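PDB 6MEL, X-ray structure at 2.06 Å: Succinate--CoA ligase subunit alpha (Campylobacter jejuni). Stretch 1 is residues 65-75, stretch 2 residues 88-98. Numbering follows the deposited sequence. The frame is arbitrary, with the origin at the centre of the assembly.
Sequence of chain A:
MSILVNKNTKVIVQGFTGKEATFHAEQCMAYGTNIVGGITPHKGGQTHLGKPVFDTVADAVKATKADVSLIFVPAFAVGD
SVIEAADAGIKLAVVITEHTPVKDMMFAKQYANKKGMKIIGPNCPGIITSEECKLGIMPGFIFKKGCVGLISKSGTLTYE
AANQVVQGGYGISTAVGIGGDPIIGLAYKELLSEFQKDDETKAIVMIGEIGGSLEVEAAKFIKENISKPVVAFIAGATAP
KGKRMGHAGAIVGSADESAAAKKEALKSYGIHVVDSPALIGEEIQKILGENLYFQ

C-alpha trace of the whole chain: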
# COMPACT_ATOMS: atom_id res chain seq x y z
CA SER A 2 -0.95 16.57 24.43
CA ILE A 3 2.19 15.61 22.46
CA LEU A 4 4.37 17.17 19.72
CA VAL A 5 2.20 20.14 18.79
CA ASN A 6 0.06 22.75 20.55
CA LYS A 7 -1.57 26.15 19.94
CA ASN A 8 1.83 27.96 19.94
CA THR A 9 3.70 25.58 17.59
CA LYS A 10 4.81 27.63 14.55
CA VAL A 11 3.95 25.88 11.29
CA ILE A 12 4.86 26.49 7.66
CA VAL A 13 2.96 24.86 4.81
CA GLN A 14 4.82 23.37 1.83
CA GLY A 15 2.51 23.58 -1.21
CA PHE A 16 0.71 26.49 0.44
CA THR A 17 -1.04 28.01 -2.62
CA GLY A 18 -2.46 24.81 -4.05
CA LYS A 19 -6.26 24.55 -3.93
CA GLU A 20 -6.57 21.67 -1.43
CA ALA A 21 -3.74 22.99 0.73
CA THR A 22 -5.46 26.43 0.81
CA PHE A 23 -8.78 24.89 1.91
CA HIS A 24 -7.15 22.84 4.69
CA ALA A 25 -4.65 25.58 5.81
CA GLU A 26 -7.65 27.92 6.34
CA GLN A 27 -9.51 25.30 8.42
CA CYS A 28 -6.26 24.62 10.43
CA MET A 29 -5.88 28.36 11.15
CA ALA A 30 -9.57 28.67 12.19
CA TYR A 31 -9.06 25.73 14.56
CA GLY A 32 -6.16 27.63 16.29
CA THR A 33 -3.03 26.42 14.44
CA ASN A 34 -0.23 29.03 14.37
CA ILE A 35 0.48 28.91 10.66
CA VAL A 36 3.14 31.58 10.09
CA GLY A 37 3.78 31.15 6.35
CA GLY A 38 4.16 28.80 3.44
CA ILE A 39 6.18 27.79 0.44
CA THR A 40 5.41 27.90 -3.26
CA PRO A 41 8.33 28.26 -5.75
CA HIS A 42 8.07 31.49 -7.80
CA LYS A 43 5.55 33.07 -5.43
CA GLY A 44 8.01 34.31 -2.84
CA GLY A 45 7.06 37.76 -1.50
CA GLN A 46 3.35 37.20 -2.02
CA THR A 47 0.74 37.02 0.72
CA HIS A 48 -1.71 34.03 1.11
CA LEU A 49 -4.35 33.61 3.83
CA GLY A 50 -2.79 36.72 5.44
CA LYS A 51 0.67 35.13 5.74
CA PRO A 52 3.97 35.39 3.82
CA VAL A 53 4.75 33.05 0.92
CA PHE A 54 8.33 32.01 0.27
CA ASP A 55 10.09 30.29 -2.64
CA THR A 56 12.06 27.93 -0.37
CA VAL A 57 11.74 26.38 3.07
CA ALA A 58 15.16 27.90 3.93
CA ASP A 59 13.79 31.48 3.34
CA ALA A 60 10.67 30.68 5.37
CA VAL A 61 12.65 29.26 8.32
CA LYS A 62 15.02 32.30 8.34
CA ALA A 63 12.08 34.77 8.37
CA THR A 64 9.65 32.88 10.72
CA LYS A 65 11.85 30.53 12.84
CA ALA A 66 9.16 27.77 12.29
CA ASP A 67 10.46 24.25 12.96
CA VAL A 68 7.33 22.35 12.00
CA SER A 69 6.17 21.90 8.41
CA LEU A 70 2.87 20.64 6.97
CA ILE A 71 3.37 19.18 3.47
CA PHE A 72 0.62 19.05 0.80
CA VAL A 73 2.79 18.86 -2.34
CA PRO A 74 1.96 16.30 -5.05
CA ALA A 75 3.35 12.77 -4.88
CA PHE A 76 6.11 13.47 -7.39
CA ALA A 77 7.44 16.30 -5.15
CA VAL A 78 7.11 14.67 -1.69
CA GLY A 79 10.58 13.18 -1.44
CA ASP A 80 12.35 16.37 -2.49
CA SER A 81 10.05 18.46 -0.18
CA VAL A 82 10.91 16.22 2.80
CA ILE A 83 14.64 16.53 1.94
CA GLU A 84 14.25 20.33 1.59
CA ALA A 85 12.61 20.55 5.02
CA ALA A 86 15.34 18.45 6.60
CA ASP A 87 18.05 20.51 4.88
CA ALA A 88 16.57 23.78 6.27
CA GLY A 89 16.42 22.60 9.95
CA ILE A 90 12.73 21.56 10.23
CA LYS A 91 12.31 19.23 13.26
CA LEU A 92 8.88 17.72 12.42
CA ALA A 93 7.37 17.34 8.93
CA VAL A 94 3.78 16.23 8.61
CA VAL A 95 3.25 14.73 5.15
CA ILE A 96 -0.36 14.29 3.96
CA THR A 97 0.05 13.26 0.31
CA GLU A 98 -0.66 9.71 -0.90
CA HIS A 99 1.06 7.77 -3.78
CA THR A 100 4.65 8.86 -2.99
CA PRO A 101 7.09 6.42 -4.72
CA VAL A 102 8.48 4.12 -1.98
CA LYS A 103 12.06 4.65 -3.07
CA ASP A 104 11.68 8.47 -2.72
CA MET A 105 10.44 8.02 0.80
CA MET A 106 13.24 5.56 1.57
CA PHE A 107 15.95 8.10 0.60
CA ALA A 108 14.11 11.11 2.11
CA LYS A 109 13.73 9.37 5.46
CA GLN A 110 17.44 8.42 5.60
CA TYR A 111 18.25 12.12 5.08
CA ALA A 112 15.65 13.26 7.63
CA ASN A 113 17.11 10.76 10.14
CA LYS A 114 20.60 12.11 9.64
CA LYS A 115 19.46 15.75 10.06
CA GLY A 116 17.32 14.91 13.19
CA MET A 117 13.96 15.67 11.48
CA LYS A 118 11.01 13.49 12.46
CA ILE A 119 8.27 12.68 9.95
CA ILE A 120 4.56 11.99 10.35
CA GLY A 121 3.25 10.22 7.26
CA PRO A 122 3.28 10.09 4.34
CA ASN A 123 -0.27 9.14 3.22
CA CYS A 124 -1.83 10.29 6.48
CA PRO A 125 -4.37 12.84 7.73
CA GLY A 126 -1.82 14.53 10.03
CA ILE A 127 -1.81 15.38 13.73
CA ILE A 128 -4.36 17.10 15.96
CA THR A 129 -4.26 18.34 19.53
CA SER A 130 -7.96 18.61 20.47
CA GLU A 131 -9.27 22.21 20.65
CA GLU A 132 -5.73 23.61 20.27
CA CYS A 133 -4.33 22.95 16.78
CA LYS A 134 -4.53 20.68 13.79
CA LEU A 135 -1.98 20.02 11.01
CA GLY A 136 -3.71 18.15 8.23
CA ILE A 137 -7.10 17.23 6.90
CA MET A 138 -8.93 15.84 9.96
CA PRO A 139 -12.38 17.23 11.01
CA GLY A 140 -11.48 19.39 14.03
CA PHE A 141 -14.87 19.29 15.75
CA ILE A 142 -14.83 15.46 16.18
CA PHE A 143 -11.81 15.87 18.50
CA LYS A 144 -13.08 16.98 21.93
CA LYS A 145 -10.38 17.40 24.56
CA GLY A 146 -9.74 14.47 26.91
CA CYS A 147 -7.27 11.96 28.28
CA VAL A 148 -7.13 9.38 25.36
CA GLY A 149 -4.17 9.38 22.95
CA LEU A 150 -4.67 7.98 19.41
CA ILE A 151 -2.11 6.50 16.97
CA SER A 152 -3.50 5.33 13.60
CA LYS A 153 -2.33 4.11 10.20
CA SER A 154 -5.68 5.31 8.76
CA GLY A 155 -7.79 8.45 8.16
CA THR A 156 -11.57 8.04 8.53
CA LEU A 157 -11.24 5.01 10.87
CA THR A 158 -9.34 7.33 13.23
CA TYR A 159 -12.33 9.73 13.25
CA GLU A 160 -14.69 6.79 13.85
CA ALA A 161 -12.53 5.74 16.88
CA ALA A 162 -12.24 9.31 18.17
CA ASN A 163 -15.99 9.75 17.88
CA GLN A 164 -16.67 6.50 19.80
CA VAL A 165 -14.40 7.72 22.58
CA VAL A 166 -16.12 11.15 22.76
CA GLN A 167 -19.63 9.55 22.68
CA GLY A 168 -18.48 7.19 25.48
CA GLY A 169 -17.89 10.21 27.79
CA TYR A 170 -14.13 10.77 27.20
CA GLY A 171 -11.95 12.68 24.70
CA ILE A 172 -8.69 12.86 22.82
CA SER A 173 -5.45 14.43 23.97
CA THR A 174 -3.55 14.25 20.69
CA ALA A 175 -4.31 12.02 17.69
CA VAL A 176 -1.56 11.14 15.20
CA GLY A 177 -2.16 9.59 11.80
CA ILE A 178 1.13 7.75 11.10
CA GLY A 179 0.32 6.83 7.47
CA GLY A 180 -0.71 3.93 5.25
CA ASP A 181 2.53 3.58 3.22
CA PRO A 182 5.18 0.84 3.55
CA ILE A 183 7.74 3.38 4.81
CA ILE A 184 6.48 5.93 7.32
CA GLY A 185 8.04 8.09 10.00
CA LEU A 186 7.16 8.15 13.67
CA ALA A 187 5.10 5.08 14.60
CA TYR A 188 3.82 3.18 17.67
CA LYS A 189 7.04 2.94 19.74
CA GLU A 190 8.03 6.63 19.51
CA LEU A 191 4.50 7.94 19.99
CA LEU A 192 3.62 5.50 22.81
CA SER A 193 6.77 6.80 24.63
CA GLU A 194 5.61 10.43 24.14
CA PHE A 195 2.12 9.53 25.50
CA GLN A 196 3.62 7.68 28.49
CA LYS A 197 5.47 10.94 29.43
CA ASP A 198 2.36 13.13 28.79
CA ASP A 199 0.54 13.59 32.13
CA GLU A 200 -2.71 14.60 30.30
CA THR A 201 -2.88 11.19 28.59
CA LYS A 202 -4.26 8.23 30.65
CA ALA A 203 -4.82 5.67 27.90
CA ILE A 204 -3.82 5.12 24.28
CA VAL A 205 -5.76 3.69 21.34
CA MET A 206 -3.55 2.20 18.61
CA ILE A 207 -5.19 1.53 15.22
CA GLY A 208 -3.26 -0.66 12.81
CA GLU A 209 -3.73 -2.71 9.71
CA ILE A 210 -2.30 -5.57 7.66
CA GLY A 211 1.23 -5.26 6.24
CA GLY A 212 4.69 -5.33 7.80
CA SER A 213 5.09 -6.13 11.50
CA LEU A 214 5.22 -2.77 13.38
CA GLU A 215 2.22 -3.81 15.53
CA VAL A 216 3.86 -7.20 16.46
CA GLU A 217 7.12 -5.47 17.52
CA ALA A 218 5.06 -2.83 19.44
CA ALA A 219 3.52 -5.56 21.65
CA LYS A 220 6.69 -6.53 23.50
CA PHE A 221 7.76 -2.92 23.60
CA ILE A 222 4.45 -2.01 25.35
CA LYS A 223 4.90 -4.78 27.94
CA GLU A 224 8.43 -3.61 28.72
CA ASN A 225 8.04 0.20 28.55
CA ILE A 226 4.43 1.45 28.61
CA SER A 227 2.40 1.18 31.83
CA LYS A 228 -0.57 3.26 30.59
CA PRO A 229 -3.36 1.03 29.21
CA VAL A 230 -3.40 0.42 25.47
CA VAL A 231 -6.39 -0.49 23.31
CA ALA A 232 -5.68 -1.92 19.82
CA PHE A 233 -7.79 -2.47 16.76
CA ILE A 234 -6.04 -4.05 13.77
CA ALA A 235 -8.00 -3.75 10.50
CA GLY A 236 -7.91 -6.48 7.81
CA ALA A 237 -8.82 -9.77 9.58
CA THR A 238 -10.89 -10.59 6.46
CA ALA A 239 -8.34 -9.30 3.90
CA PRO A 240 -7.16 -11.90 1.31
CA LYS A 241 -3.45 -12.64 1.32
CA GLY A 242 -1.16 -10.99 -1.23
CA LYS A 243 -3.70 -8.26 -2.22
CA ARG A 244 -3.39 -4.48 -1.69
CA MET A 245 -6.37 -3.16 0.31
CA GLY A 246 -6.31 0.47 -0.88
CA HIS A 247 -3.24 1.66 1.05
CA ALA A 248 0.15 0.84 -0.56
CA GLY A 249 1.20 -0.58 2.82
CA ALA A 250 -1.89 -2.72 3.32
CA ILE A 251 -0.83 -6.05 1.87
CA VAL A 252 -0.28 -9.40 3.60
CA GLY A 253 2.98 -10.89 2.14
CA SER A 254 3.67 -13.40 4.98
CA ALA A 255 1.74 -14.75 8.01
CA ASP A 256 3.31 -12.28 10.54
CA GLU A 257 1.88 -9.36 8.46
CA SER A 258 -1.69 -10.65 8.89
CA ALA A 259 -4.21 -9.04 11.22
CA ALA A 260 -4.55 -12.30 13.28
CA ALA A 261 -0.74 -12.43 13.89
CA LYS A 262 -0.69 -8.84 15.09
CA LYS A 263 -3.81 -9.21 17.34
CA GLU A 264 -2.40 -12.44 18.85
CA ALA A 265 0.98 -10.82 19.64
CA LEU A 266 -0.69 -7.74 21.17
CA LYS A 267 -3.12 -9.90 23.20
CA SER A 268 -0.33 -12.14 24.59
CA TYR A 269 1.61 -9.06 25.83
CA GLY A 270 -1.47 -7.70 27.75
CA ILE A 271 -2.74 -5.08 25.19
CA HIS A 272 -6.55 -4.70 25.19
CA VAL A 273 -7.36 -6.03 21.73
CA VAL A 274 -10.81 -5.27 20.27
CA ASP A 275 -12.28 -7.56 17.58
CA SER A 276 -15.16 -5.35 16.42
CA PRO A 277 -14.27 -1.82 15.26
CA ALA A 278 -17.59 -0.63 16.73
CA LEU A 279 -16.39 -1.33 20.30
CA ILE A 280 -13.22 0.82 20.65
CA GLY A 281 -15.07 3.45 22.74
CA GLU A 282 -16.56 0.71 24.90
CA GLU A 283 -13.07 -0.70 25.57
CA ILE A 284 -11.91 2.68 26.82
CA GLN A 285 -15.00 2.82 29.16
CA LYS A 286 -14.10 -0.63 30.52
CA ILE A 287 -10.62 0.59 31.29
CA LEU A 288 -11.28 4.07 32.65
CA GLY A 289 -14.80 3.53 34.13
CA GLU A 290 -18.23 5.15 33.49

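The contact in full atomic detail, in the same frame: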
# COMPACT_ATOMS: atom_id res chain seq x y z
N LYS A 65 11.33 31.44 11.80
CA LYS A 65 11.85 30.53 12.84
C LYS A 65 10.91 29.34 13.13
O LYS A 65 11.08 28.70 14.14
CB LYS A 65 12.21 31.34 14.09
CG LYS A 65 13.29 32.38 13.78
CD LYS A 65 13.46 33.44 14.84
CE LYS A 65 14.37 34.56 14.36
NZ LYS A 65 15.09 35.19 15.49
N ALA A 66 9.99 29.02 12.23
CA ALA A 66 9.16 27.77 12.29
C ALA A 66 10.07 26.54 12.29
O ALA A 66 11.08 26.54 11.60
CB ALA A 66 8.24 27.72 11.11
N ASP A 67 9.72 25.50 13.06
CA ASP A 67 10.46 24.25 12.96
C ASP A 67 9.52 23.07 12.73
O ASP A 67 9.96 21.91 12.84
CB ASP A 67 11.45 24.06 14.11
CG ASP A 67 10.84 23.95 15.48
OD1 ASP A 67 9.60 23.90 15.59
OD2 ASP A 67 11.62 23.95 16.44
N VAL A 68 8.28 23.36 12.37
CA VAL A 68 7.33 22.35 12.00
C VAL A 68 6.78 22.69 10.62
O VAL A 68 6.44 23.81 10.39
CB VAL A 68 6.22 22.22 13.06
CG1 VAL A 68 5.24 21.13 12.68
CG2 VAL A 68 6.82 21.96 14.44
N SER A 69 6.71 21.70 9.73
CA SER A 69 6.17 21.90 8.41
C SER A 69 5.03 20.93 8.14
O SER A 69 5.07 19.73 8.53
CB SER A 69 7.25 21.76 7.36
OG SER A 69 6.71 22.03 6.08
N LEU A 70 4.04 21.41 7.40
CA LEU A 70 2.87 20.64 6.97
C LEU A 70 2.91 20.59 5.43
O LEU A 70 2.87 21.66 4.76
CB LEU A 70 1.61 21.32 7.49
CG LEU A 70 0.27 20.76 6.99
CD1 LEU A 70 0.08 19.30 7.32
CD2 LEU A 70 -0.86 21.55 7.64
N ILE A 71 3.02 19.38 4.88
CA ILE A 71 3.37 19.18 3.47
C ILE A 71 2.20 18.61 2.68
O ILE A 71 1.72 17.48 2.94
CB ILE A 71 4.61 18.28 3.37
CG1 ILE A 71 5.79 18.88 4.14
CG2 ILE A 71 4.93 17.99 1.91
CD1 ILE A 71 7.08 18.14 4.01
N PHE A 72 1.76 19.38 1.67
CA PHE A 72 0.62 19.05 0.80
C PHE A 72 1.03 18.87 -0.66
O PHE A 72 0.16 18.68 -1.51
CB PHE A 72 -0.44 20.16 0.79
CG PHE A 72 -1.30 20.20 2.03
CD1 PHE A 72 -2.32 19.27 2.20
CD2 PHE A 72 -1.11 21.17 3.01
CE1 PHE A 72 -3.13 19.30 3.34
CE2 PHE A 72 -1.92 21.19 4.15
CZ PHE A 72 -2.91 20.25 4.32
N VAL A 73 2.34 18.86 -0.96
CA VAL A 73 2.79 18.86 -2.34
C VAL A 73 2.42 17.53 -3.00
O VAL A 73 2.23 16.51 -2.35
CB VAL A 73 4.30 19.10 -2.46
CG1 VAL A 73 4.70 20.41 -1.80
CG2 VAL A 73 5.09 17.89 -1.93
N PRO A 74 2.31 17.51 -4.34
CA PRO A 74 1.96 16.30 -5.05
C PRO A 74 3.01 15.19 -4.84
O PRO A 74 4.13 15.45 -4.45
CB PRO A 74 1.96 16.72 -6.53
CG PRO A 74 1.87 18.27 -6.52
CD PRO A 74 2.58 18.66 -5.25
N ALA A 75 2.60 13.97 -5.14
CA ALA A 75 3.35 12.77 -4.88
C ALA A 75 4.75 12.82 -5.51
O ALA A 75 5.71 12.35 -4.88
CB ALA A 75 2.56 11.59 -5.40
N ALA A 88 16.74 22.42 5.71
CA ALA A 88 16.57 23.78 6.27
C ALA A 88 16.53 23.79 7.81
O ALA A 88 16.42 24.86 8.38
CB ALA A 88 15.27 24.36 5.77
N GLY A 89 16.48 22.63 8.47
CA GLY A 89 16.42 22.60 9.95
C GLY A 89 15.01 22.37 10.52
O GLY A 89 14.82 22.44 11.75
N ILE A 90 14.02 22.00 9.69
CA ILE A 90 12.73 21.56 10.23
C ILE A 90 12.92 20.34 11.14
O ILE A 90 13.68 19.46 10.81
CB ILE A 90 11.72 21.29 9.10
CG1 ILE A 90 11.45 22.57 8.30
CG2 ILE A 90 10.44 20.68 9.64
CD1 ILE A 90 10.76 23.68 9.11
N LYS A 91 12.19 20.30 12.27
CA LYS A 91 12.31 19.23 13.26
C LYS A 91 11.17 18.20 13.16
O LYS A 91 11.35 17.08 13.56
CB LYS A 91 12.38 19.82 14.66
CG LYS A 91 13.65 20.64 14.91
CD LYS A 91 14.94 19.94 14.50
CE LYS A 91 16.14 20.87 14.36
NZ LYS A 91 17.14 20.32 13.40
N LEU A 92 10.05 18.58 12.57
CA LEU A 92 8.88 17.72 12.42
C LEU A 92 8.19 18.12 11.10
O LEU A 92 7.84 19.27 10.91
CB LEU A 92 7.92 17.90 13.60
CG LEU A 92 6.65 17.04 13.50
CD1 LEU A 92 6.98 15.55 13.60
CD2 LEU A 92 5.63 17.39 14.58
N ALA A 93 8.07 17.16 10.18
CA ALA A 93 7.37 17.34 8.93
C ALA A 93 6.19 16.38 8.88
O ALA A 93 6.37 15.16 9.00
CB ALA A 93 8.30 17.08 7.77
N VAL A 94 5.00 16.95 8.70
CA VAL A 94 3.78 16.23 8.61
C VAL A 94 3.41 16.11 7.13
O VAL A 94 3.15 17.12 6.46
CB VAL A 94 2.69 16.93 9.43
CG1 VAL A 94 1.39 16.16 9.37
CG2 VAL A 94 3.10 17.14 10.87
N VAL A 95 3.37 14.89 6.60
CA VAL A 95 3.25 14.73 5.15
C VAL A 95 1.90 14.04 4.84
O VAL A 95 1.75 12.87 5.12
CB VAL A 95 4.42 13.91 4.56
CG1 VAL A 95 4.32 13.81 3.05
CG2 VAL A 95 5.78 14.45 4.98
N ILE A 96 1.00 14.76 4.19
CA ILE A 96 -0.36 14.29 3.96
C ILE A 96 -0.44 13.38 2.74
O ILE A 96 -1.15 12.37 2.79
CB ILE A 96 -1.31 15.49 3.79
CG1 ILE A 96 -1.27 16.41 5.01
CG2 ILE A 96 -2.72 15.01 3.47
CD1 ILE A 96 -1.49 15.72 6.35
N THR A 97 0.27 13.75 1.66
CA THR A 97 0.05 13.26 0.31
C THR A 97 0.22 11.74 0.22
O THR A 97 1.11 11.14 0.86
CB THR A 97 1.06 13.93 -0.63
OG1 THR A 97 0.93 15.34 -0.38
CG2 THR A 97 0.86 13.61 -2.10
N GLU A 98 -0.67 11.12 -0.56
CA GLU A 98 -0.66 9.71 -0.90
C GLU A 98 0.06 9.51 -2.25
O GLU A 98 0.19 10.44 -3.03
CB GLU A 98 -2.10 9.18 -0.98
CG GLU A 98 -2.19 7.65 -1.15
CD GLU A 98 -3.54 6.99 -0.84
OE1 GLU A 98 -4.54 7.74 -1.00
OE2 GLU A 98 -3.59 5.75 -0.41

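How does stretch 2 come alongside its neighbour? Gly 89 follows a helix, in a Schellman motif; its positive phi would jam a CB against the preceding carbonyl oxygen, so glycine fits. Ile 90 then sends its branched side chain across, with CG2 3.5 Å from Asp 67 O and CD1 3.8 Å from Ala 66 O. The backbone follows: Lys 91 N donates to Asp 67 O at 2.8 Å, and Leu 92 N adds a weak bond of 3.3 Å to that same Asp 67 O. Lys 91 is exposed, and the end of its side chain leads away.

What joins the strands themselves? Residues 92-95 run parallel to 68-71, and the hydrogen bonds step between them: Ser 69 N to Leu 92 O at 2.9 Å, Val 94 N to Ser 69 O at 2.8 Å, then Ile 71 N to Val 94 O at 2.8 Å. Ile 96 N continues the ladder to Ile 71 O at 3.1 Å.

How do the buried side chains share the two faces? Leu 92 and Val 94 lie on one face with Val 68 and Leu 70; Leu 70 CD1 is 4.0 Å from Val 94 CG1. Ala 93 and Val 95 occupy the other with Ser 69 and Ile 71, whose CD1 reaches Ala 93 CB at 4.1 Å and Val 95 CG2 at 4.0 Å. Ser 69 OG is hydrogen-bonded elsewhere in the structure, so its burial leaves that hydroxyl satisfied.

What secures the end beyond the strands? Ile 96 points toward stretch 1, its CG1 3.8 Å from Phe 72 CE1 and 3.9 Å from Leu 70 CD1. Thr 97 OG1 donates to Val 73 O at 2.6 Å, while its methyl CG2 packs 3.5 Å from Ala 75 N.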